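Local coordinates for protein actinorhodin polyketide putative beta-ketoacyl synthase 2 (PDB 1TQY) that probably serves as the chain length factor beside a partner ketosynthase, helping to build the polyketide chain of the antibiotic actinorhodin, at residues 313-318 against 395-400; 318-323 against 329-334; 240-245 against 349-354. All coordinates share one frame; numbering follows the deposited sequence.

Contact 1. Residues 313-318 against 395-400; sequences DAAEAR and LARGRW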
loop_
_atom_site.group_PDB
_atom_site.type_symbol
_atom_site.label_atom_id
_atom_site.label_comp_id
_atom_site.label_asym_id
_atom_site.label_seq_id
_atom_site.Cartn_x
_atom_site.Cartn_y
_atom_site.Cartn_z
ATOM N N ASP B 313 -1.766 23.827 -10.690
ATOM C CA ASP B 313 -2.813 23.947 -11.703
ATOM C C ASP B 313 -2.119 24.260 -13.023
ATOM O O ASP B 313 -2.437 23.683 -14.066
ATOM C CB ASP B 313 -3.803 25.075 -11.361
ATOM C CG ASP B 313 -4.689 24.749 -10.160
ATOM O OD1 ASP B 313 -4.999 23.556 -9.942
ATOM O OD2 ASP B 313 -5.094 25.693 -9.447
ATOM N N ALA B 314 -1.152 25.169 -12.962
ATOM C CA ALA B 314 -0.412 25.566 -14.147
ATOM C C ALA B 314 0.318 24.372 -14.734
ATOM O O ALA B 314 0.334 24.190 -15.956
ATOM C CB ALA B 314 0.572 26.674 -13.800
ATOM N N ALA B 315 0.927 23.555 -13.878
ATOM C CA ALA B 315 1.629 22.371 -14.372
ATOM C C ALA B 315 0.641 21.439 -15.070
ATOM O O ALA B 315 0.896 20.967 -16.175
ATOM C CB ALA B 315 2.317 21.622 -13.218
ATOM N N GLU B 316 -0.488 21.172 -14.421
ATOM C CA GLU B 316 -1.487 20.291 -15.014
ATOM C C GLU B 316 -2.095 20.811 -16.312
ATOM O O GLU B 316 -2.286 20.046 -17.260
ATOM C CB GLU B 316 -2.615 19.997 -14.027
ATOM C CG GLU B 316 -3.738 19.190 -14.672
ATOM C CD GLU B 316 -4.684 18.568 -13.672
ATOM O OE1 GLU B 316 -5.137 19.282 -12.752
ATOM O OE2 GLU B 316 -4.973 17.360 -13.820
ATOM N N ALA B 317 -2.422 22.101 -16.348
ATOM C CA ALA B 317 -3.012 22.707 -17.539
ATOM C C ALA B 317 -2.027 22.609 -18.696
ATOM O O ALA B 317 -2.409 22.443 -19.851
ATOM C CB ALA B 317 -3.344 24.161 -17.267
ATOM N N ARG B 318 -0.747 22.701 -18.359
ATOM C CA ARG B 318 0.308 22.633 -19.350
ATOM C C ARG B 318 0.428 21.204 -19.905
ATOM O O ARG B 318 0.577 21.018 -21.113
ATOM C CB ARG B 318 1.613 23.121 -18.711
ATOM C CG ARG B 318 2.718 23.509 -19.665
ATOM C CD ARG B 318 3.630 24.552 -19.015
ATOM N NE ARG B 318 4.141 24.128 -17.715
ATOM C CZ ARG B 318 4.054 24.842 -16.593
ATOM N NH1 ARG B 318 3.469 26.030 -16.595
ATOM N NH2 ARG B 318 4.558 24.369 -15.459
ATOM N N LEU B 395 -7.448 12.029 -14.353
ATOM C CA LEU B 395 -6.093 12.291 -13.868
ATOM C C LEU B 395 -6.026 12.468 -12.356
ATOM O O LEU B 395 -6.944 13.011 -11.748
ATOM C CB LEU B 395 -5.569 13.569 -14.517
ATOM C CG LEU B 395 -5.571 13.567 -16.041
ATOM C CD1 LEU B 395 -5.017 14.876 -16.567
ATOM C CD2 LEU B 395 -4.739 12.393 -16.521
ATOM N N ALA B 396 -4.927 12.038 -11.753
ATOM C CA ALA B 396 -4.769 12.207 -10.316
ATOM C C ALA B 396 -3.295 12.325 -10.006
ATOM O O ALA B 396 -2.480 11.664 -10.635
ATOM C CB ALA B 396 -5.356 11.014 -9.566
ATOM N N ARG B 397 -2.934 13.195 -9.070
ATOM C CA ARG B 397 -1.530 13.297 -8.704
ATOM C C ARG B 397 -1.425 13.134 -7.217
ATOM O O ARG B 397 -2.362 13.419 -6.482
ATOM C CB ARG B 397 -0.926 14.646 -9.078
ATOM C CG ARG B 397 -1.033 14.988 -10.531
ATOM C CD ARG B 397 -1.699 16.337 -10.668
ATOM N NE ARG B 397 -0.716 17.378 -10.871
ATOM C CZ ARG B 397 -0.977 18.682 -10.893
ATOM N NH1 ARG B 397 -2.209 19.149 -10.714
ATOM N NH2 ARG B 397 0.020 19.512 -11.125
ATOM N N GLY B 398 -0.271 12.661 -6.779
ATOM C CA GLY B 398 -0.052 12.491 -5.363
ATOM C C GLY B 398 1.143 13.324 -4.970
ATOM O O GLY B 398 2.089 13.475 -5.741
ATOM N N ARG B 399 1.088 13.876 -3.765
ATOM C CA ARG B 399 2.160 14.691 -3.227
ATOM C C ARG B 399 3.513 13.996 -3.396
ATOM O O ARG B 399 3.633 12.794 -3.165
ATOM C CB ARG B 399 1.889 14.948 -1.749
ATOM C CG ARG B 399 2.991 15.668 -1.009
ATOM C CD ARG B 399 2.643 15.708 0.458
ATOM N NE ARG B 399 3.642 16.407 1.255
ATOM C CZ ARG B 399 3.696 17.723 1.405
ATOM N NH1 ARG B 399 2.805 18.499 0.809
ATOM N NH2 ARG B 399 4.639 18.256 2.164
ATOM N N TRP B 400 4.518 14.781 -3.784
ATOM C CA TRP B 400 5.893 14.333 -4.019
ATOM C C TRP B 400 6.140 13.840 -5.445
ATOM O O TRP B 400 7.219 13.331 -5.744
ATOM C CB TRP B 400 6.334 13.267 -2.997
ATOM C CG TRP B 400 6.515 13.842 -1.633
ATOM C CD1 TRP B 400 5.941 13.399 -0.475
ATOM C CD2 TRP B 400 7.248 15.029 -1.290
ATOM N NE1 TRP B 400 6.262 14.244 0.563
ATOM C CE2 TRP B 400 7.060 15.253 0.092
ATOM C CE3 TRP B 400 8.040 15.931 -2.019
ATOM C CZ2 TRP B 400 7.634 16.339 0.766
ATOM C CZ3 TRP B 400 8.616 17.016 -1.349
ATOM C CH2 TRP B 400 8.406 17.210 0.030
HETATM O O HOH W 1 -4.241 20.941 -10.847
#

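Contact 2. Residues 318-323 against 329-334; sequences RAIGRV and VPVTVP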
loop_
_atom_site.group_PDB
_atom_site.type_symbol
_atom_site.label_atom_id
_atom_site.label_comp_id
_atom_site.label_asym_id
_atom_site.label_seq_id
_atom_site.Cartn_x
_atom_site.Cartn_y
_atom_site.Cartn_z
ATOM N N ARG B 318 -0.747 22.701 -18.359
ATOM C CA ARG B 318 0.308 22.633 -19.350
ATOM C C ARG B 318 0.428 21.204 -19.905
ATOM O O ARG B 318 0.577 21.018 -21.113
ATOM C CB ARG B 318 1.613 23.121 -18.711
ATOM C CG ARG B 318 2.718 23.509 -19.665
ATOM C CD ARG B 318 3.630 24.552 -19.015
ATOM N NE ARG B 318 4.141 24.128 -17.715
ATOM C CZ ARG B 318 4.054 24.842 -16.593
ATOM N NH1 ARG B 318 3.469 26.030 -16.595
ATOM N NH2 ARG B 318 4.558 24.369 -15.459
ATOM N N ALA B 319 0.328 20.190 -19.045
ATOM C CA ALA B 319 0.424 18.819 -19.531
ATOM C C ALA B 319 -0.778 18.493 -20.405
ATOM O O ALA B 319 -0.639 17.884 -21.470
ATOM C CB ALA B 319 0.520 17.828 -18.366
ATOM N N ILE B 320 -1.966 18.892 -19.966
ATOM C CA ILE B 320 -3.174 18.638 -20.756
ATOM C C ILE B 320 -3.052 19.336 -22.120
ATOM O O ILE B 320 -3.352 18.743 -23.158
ATOM C CB ILE B 320 -4.442 19.137 -20.014
ATOM C CG1 ILE B 320 -4.604 18.362 -18.702
ATOM C CG2 ILE B 320 -5.681 18.932 -20.886
ATOM C CD1 ILE B 320 -5.738 18.842 -17.823
ATOM N N GLY B 321 -2.592 20.588 -22.117
ATOM C CA GLY B 321 -2.442 21.326 -23.364
ATOM C C GLY B 321 -1.488 20.663 -24.343
ATOM O O GLY B 321 -1.736 20.630 -25.552
ATOM N N ARG B 322 -0.391 20.130 -23.819
ATOM C CA ARG B 322 0.596 19.464 -24.653
ATOM C C ARG B 322 0.060 18.194 -25.305
ATOM O O ARG B 322 0.494 17.817 -26.393
ATOM C CB ARG B 322 1.854 19.159 -23.831
ATOM C CG ARG B 322 2.567 20.427 -23.408
ATOM C CD ARG B 322 3.739 20.198 -22.461
ATOM N NE ARG B 322 4.422 21.468 -22.197
ATOM C CZ ARG B 322 5.405 21.636 -21.322
ATOM N NH1 ARG B 322 5.839 20.606 -20.607
ATOM N NH2 ARG B 322 5.935 22.843 -21.148
ATOM N N VAL B 323 -0.897 17.539 -24.663
ATOM C CA VAL B 323 -1.445 16.320 -25.248
ATOM C C VAL B 323 -2.629 16.583 -26.184
ATOM O O VAL B 323 -2.677 16.051 -27.295
ATOM C CB VAL B 323 -1.880 15.316 -24.151
ATOM C CG1 VAL B 323 -2.511 14.073 -24.785
ATOM C CG2 VAL B 323 -0.680 14.927 -23.312
ATOM N N VAL B 329 -9.713 20.311 -25.483
ATOM C CA VAL B 329 -10.624 19.310 -24.974
ATOM C C VAL B 329 -11.321 19.830 -23.730
ATOM O O VAL B 329 -10.738 20.573 -22.947
ATOM C CB VAL B 329 -9.852 17.981 -24.675
ATOM C CG1 VAL B 329 -8.798 18.217 -23.595
ATOM C CG2 VAL B 329 -10.817 16.877 -24.287
ATOM N N PRO B 330 -12.608 19.487 -23.562
ATOM C CA PRO B 330 -13.331 19.951 -22.379
ATOM C C PRO B 330 -12.616 19.459 -21.136
ATOM O O PRO B 330 -12.186 18.309 -21.081
ATOM C CB PRO B 330 -14.704 19.304 -22.541
ATOM C CG PRO B 330 -14.891 19.320 -24.031
ATOM C CD PRO B 330 -13.526 18.855 -24.529
ATOM N N VAL B 331 -12.464 20.329 -20.152
ATOM C CA VAL B 331 -11.816 19.924 -18.917
ATOM C C VAL B 331 -12.809 20.219 -17.812
ATOM O O VAL B 331 -13.551 21.195 -17.885
ATOM C CB VAL B 331 -10.523 20.725 -18.637
ATOM C CG1 VAL B 331 -9.937 20.304 -17.286
ATOM C CG2 VAL B 331 -9.507 20.486 -19.742
ATOM N N THR B 332 -12.839 19.372 -16.792
ATOM C CA THR B 332 -13.749 19.598 -15.683
ATOM C C THR B 332 -13.169 19.092 -14.370
ATOM O O THR B 332 -12.323 18.198 -14.349
ATOM C CB THR B 332 -15.139 18.967 -15.953
ATOM O OG1 THR B 332 -16.027 19.330 -14.890
ATOM C CG2 THR B 332 -15.052 17.453 -16.014
ATOM N N VAL B 333 -13.617 19.690 -13.271
ATOM C CA VAL B 333 -13.138 19.323 -11.949
ATOM C C VAL B 333 -14.314 19.276 -10.971
ATOM O O VAL B 333 -14.510 20.191 -10.171
ATOM C CB VAL B 333 -12.083 20.348 -11.450
ATOM C CG1 VAL B 333 -11.544 19.948 -10.090
ATOM C CG2 VAL B 333 -10.946 20.442 -12.465
ATOM N N PRO B 334 -15.121 18.204 -11.029
ATOM C CA PRO B 334 -16.268 18.100 -10.120
ATOM C C PRO B 334 -15.886 18.036 -8.642
ATOM O O PRO B 334 -16.688 18.391 -7.781
ATOM C CB PRO B 334 -16.972 16.833 -10.602
ATOM C CG PRO B 334 -16.628 16.801 -12.070
ATOM C CD PRO B 334 -15.158 17.135 -12.041
#

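Contact 3. Residues 240-245 against 349-354; sequences AILVLE and DVVTAL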
loop_
_atom_site.group_PDB
_atom_site.type_symbol
_atom_site.label_atom_id
_atom_site.label_comp_id
_atom_site.label_asym_id
_atom_site.label_seq_id
_atom_site.Cartn_x
_atom_site.Cartn_y
_atom_site.Cartn_z
ATOM N N ALA B 240 -15.093 6.317 -2.988
ATOM C CA ALA B 240 -15.941 5.393 -3.713
ATOM C C ALA B 240 -15.310 4.027 -3.826
ATOM O O ALA B 240 -14.097 3.870 -3.728
ATOM C CB ALA B 240 -16.224 5.939 -5.098
ATOM N N ILE B 241 -16.154 3.032 -4.016
ATOM C CA ILE B 241 -15.681 1.677 -4.190
ATOM C C ILE B 241 -16.438 1.221 -5.420
ATOM O O ILE B 241 -17.612 1.550 -5.588
ATOM C CB ILE B 241 -16.050 0.797 -2.984
ATOM C CG1 ILE B 241 -15.264 1.253 -1.740
ATOM C CG2 ILE B 241 -15.768 -0.661 -3.296
ATOM C CD1 ILE B 241 -13.747 1.045 -1.816
ATOM N N LEU B 242 -15.769 0.510 -6.312
ATOM C CA LEU B 242 -16.457 0.023 -7.492
ATOM C C LEU B 242 -16.127 -1.425 -7.757
ATOM O O LEU B 242 -15.106 -1.936 -7.302
ATOM C CB LEU B 242 -16.148 0.873 -8.731
ATOM C CG LEU B 242 -14.998 1.878 -8.822
ATOM C CD1 LEU B 242 -15.031 2.480 -10.229
ATOM C CD2 LEU B 242 -15.145 2.991 -7.768
ATOM N N VAL B 243 -17.017 -2.083 -8.485
ATOM C CA VAL B 243 -16.851 -3.487 -8.815
ATOM C C VAL B 243 -16.397 -3.599 -10.261
ATOM O O VAL B 243 -17.087 -3.160 -11.174
ATOM C CB VAL B 243 -18.187 -4.248 -8.613
ATOM C CG1 VAL B 243 -18.047 -5.693 -9.056
ATOM C CG2 VAL B 243 -18.592 -4.179 -7.147
ATOM N N LEU B 244 -15.212 -4.152 -10.462
ATOM C CA LEU B 244 -14.705 -4.324 -11.804
ATOM C C LEU B 244 -14.688 -5.813 -12.057
ATOM O O LEU B 244 -14.467 -6.603 -11.134
ATOM C CB LEU B 244 -13.284 -3.778 -11.939
ATOM C CG LEU B 244 -12.884 -2.477 -11.261
ATOM C CD1 LEU B 244 -11.650 -1.949 -11.961
ATOM C CD2 LEU B 244 -14.004 -1.458 -11.303
ATOM N N GLU B 245 -14.930 -6.201 -13.303
ATOM C CA GLU B 245 -14.895 -7.603 -13.640
ATOM C C GLU B 245 -14.720 -7.870 -15.115
ATOM O O GLU B 245 -14.945 -7.000 -15.958
ATOM C CB GLU B 245 -16.133 -8.319 -13.092
ATOM C CG GLU B 245 -17.468 -7.744 -13.495
ATOM C CD GLU B 245 -18.620 -8.313 -12.652
ATOM O OE1 GLU B 245 -18.674 -9.554 -12.457
ATOM O OE2 GLU B 245 -19.481 -7.527 -12.201
ATOM N N ASP B 349 -13.723 10.337 -8.953
ATOM C CA ASP B 349 -13.603 11.003 -10.248
ATOM C C ASP B 349 -14.006 10.007 -11.340
ATOM O O ASP B 349 -14.725 10.356 -12.280
ATOM C CB ASP B 349 -12.159 11.479 -10.461
ATOM C CG ASP B 349 -11.917 12.892 -9.922
ATOM O OD1 ASP B 349 -12.741 13.407 -9.124
ATOM O OD2 ASP B 349 -10.882 13.494 -10.292
ATOM N N VAL B 350 -13.544 8.767 -11.202
ATOM C CA VAL B 350 -13.878 7.717 -12.154
ATOM C C VAL B 350 -15.392 7.500 -12.203
ATOM O O VAL B 350 -15.978 7.382 -13.280
ATOM C CB VAL B 350 -13.178 6.391 -11.784
ATOM C CG1 VAL B 350 -13.760 5.240 -12.608
ATOM C CG2 VAL B 350 -11.669 6.519 -12.055
ATOM N N VAL B 351 -16.022 7.441 -11.034
ATOM C CA VAL B 351 -17.466 7.255 -10.963
ATOM C C VAL B 351 -18.168 8.427 -11.636
ATOM O O VAL B 351 -19.115 8.250 -12.403
ATOM C CB VAL B 351 -17.957 7.171 -9.498
ATOM C CG1 VAL B 351 -19.485 7.205 -9.454
ATOM C CG2 VAL B 351 -17.454 5.897 -8.853
ATOM N N THR B 352 -17.696 9.634 -11.347
ATOM C CA THR B 352 -18.294 10.833 -11.917
ATOM C C THR B 352 -18.156 10.836 -13.441
ATOM O O THR B 352 -19.095 11.208 -14.150
ATOM C CB THR B 352 -17.652 12.080 -11.296
ATOM O OG1 THR B 352 -17.667 11.945 -9.865
ATOM C CG2 THR B 352 -18.426 13.327 -11.670
ATOM N N ALA B 353 -17.005 10.389 -13.939
ATOM C CA ALA B 353 -16.759 10.325 -15.383
ATOM C C ALA B 353 -17.670 9.297 -16.060
ATOM O O ALA B 353 -18.296 9.588 -17.087
ATOM C CB ALA B 353 -15.299 9.982 -15.644
ATOM N N LEU B 354 -17.760 8.100 -15.480
ATOM C CA LEU B 354 -18.607 7.041 -16.048
ATOM C C LEU B 354 -20.063 7.499 -16.154
ATOM O O LEU B 354 -20.763 7.183 -17.120
ATOM C CB LEU B 354 -18.517 5.767 -15.191
ATOM C CG LEU B 354 -17.171 5.032 -15.310
ATOM C CD1 LEU B 354 -16.987 4.016 -14.189
ATOM C CD2 LEU B 354 -17.110 4.368 -16.670
#

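Contact 1. Residues 313-318 against 395-400
Glu-316 and Arg-397 meet twice, once through carbon and once through charge. The CB of Glu-316 lies over one face of the Arg-397 guanidinium, 3.4 Å from NH1, while farther out on the same side chain OE1 makes a long salt bridge of 3.6 Å to Arg-397 NH1. The carboxylate and guanidinium planes stand 47° apart, so the pair is not the flat, two-pronged kind. Ala-315 adds its methyl, CB approaching Arg-397 NH2 obliquely at 3.8 Å. The other carboxylate oxygen, Glu-316 OE2, also brushes Leu-395 CD1 at 3.7 Å.

A water sits at the guanidinium edge, in its plane. It lies within donating distance of Glu-316 OE1 (2.7 Å) and Asp-313 OD1 (2.9 Å), though it need not serve both at once, and accepts a weak bond from Arg-397 NH1. It can thus link in Asp-313, whose own carboxylate does not touch the arginine.

All this fills the space between helix 310-324 and strand 391-398, a helix packed on a sheet in the layered alpha/beta thiolase fold. The two short axes run 11.5 Å apart and point in largely opposed directions, at 140°.

Further out, the backbone holds both ends. Glu-316 leaves the helix with CG anti to its N and continues extended, which carries the carboxylate to the N-H groups of Asp-305 (on OE2) and Gly-306 (on OE1); these probably offset much of its buried charge. Arg-397 is bent at chi2 (126°) and again at chi3, folding the guanidinium up against the helix, where NH2 bonds to the carbonyl of Leu-312. Beyond the strand end, Arg-399 and Trp-400 reach the chain of another protein.

Contact 2. Residues 318-323 against 329-334
Ile-320 drops one methyl, CG2, into reach of two valines at once. Its side chain crosses that of Val-329 at about a right angle, and the nearest atoms are Ile-320 CG2 and Val-329 CG1, 4.2 Å apart. Two residues further on, Val-331 offers CG2 to the same methyl, with Ile-320 CG2 and Val-331 CG2 separated by 4.3 Å. The distances are those of easy van der Waals contact, methyl against methyl, and nothing polar takes part.

The rotamers set up this meeting. With chi1 at -62°, Ile-320 sets CG2 anti to the backbone N, on the side facing the two valines. Val-329 answers with CG1 placed between its own N and carbonyl carbon (chi1 62°), a less usual setting for valine that lifts that methyl toward the helix. Val-329 and Val-331, two positions apart in a nearly extended chain, both turn their side chains to the helix.

Val-302 of the neighbouring strand packs against both Ile-320 and Val-329 and continues the apolar layer. Its backbone also pairs with Pro-330 and Thr-332, and on the far edge Val-331 bonds with Asp-378 and Val-380. Strand 301-303, helix 310-324 and strand 330-332 thus form a beta-alpha-beta unit with parallel strands, as expected in the thiolase fold, with Ile-320 on the helix face that packs against the sheet.

Contact 3. Residues 240-245 against 349-354
Leu-242 points from strand 238-246 straight at helix 345-359 and spreads its two methyls over a pair of adjacent valines, Val-350 and Val-351. This is the inside of the thiolase fold, where helices lie buried between layers of sheet; strand and helix axes come to 9.2 Å and cross at 60°. Every side chain that touches here is buried and apolar.

Take Leu-242 atom by atom. At CB the chain sets off toward the helix, but with an unusual first torsion: chi1 is 15°, so CG nearly eclipses the backbone N, which suggests some strain. CG then divides the contact, because its two methyls go to different partners. CD1 ends 3.9 Å from Val-350 CG1, the two side chains meeting at a slant. CD2 takes the other branch and lies 3.9 Å from Val-351 CG2. Here the side chains run alongside each other in opposite directions, so that the leucine passes the valine instead of butting against it.

The surroundings close the layer. Ile-13 of the neighbouring strand 11-20 packs on Leu-242, and also on Leu-354 one turn along the helix. Val-350 has Leu-173 and Leu-176 of helix 171-185 for neighbours, so the two helices share the filling of this face. On the other face of the strand, Ile-241 and Val-243 pack against helix 78-93, leaving the strand sandwiched between helical layers.

Ala-240 completes the strand side, its short side chain matching the close approach of the backbones near Val-351. The methyl that serves both strand residues is Val-351 CG2, which lies beside its own backbone N, anti to the carbonyl carbon, and meets Ala-240 CB at 4.0 Å.

In the fold
Contacts 1 and 2 are neighbours, their centres about 10 Å apart, and both use helix 310-324: they share Arg-318, and Leu-395 CD1 of one touches Ile-320 CG1 of the other at 4.1 Å. The centre of contact 3 lies about 21 Å from that of contact 1 and about 20 Å from that of contact 2, nearer the centre of the chain. In sequence, 240-245 comes first, then the helix segments, 329-334, 349-354 and 395-400, so contacts 1 and 3 interlock while contact 2 closes a short local loop. Helix 345-359 bridges the regions: Thr-352 packs on Pro-334, and Asp-349 comes near Leu-395.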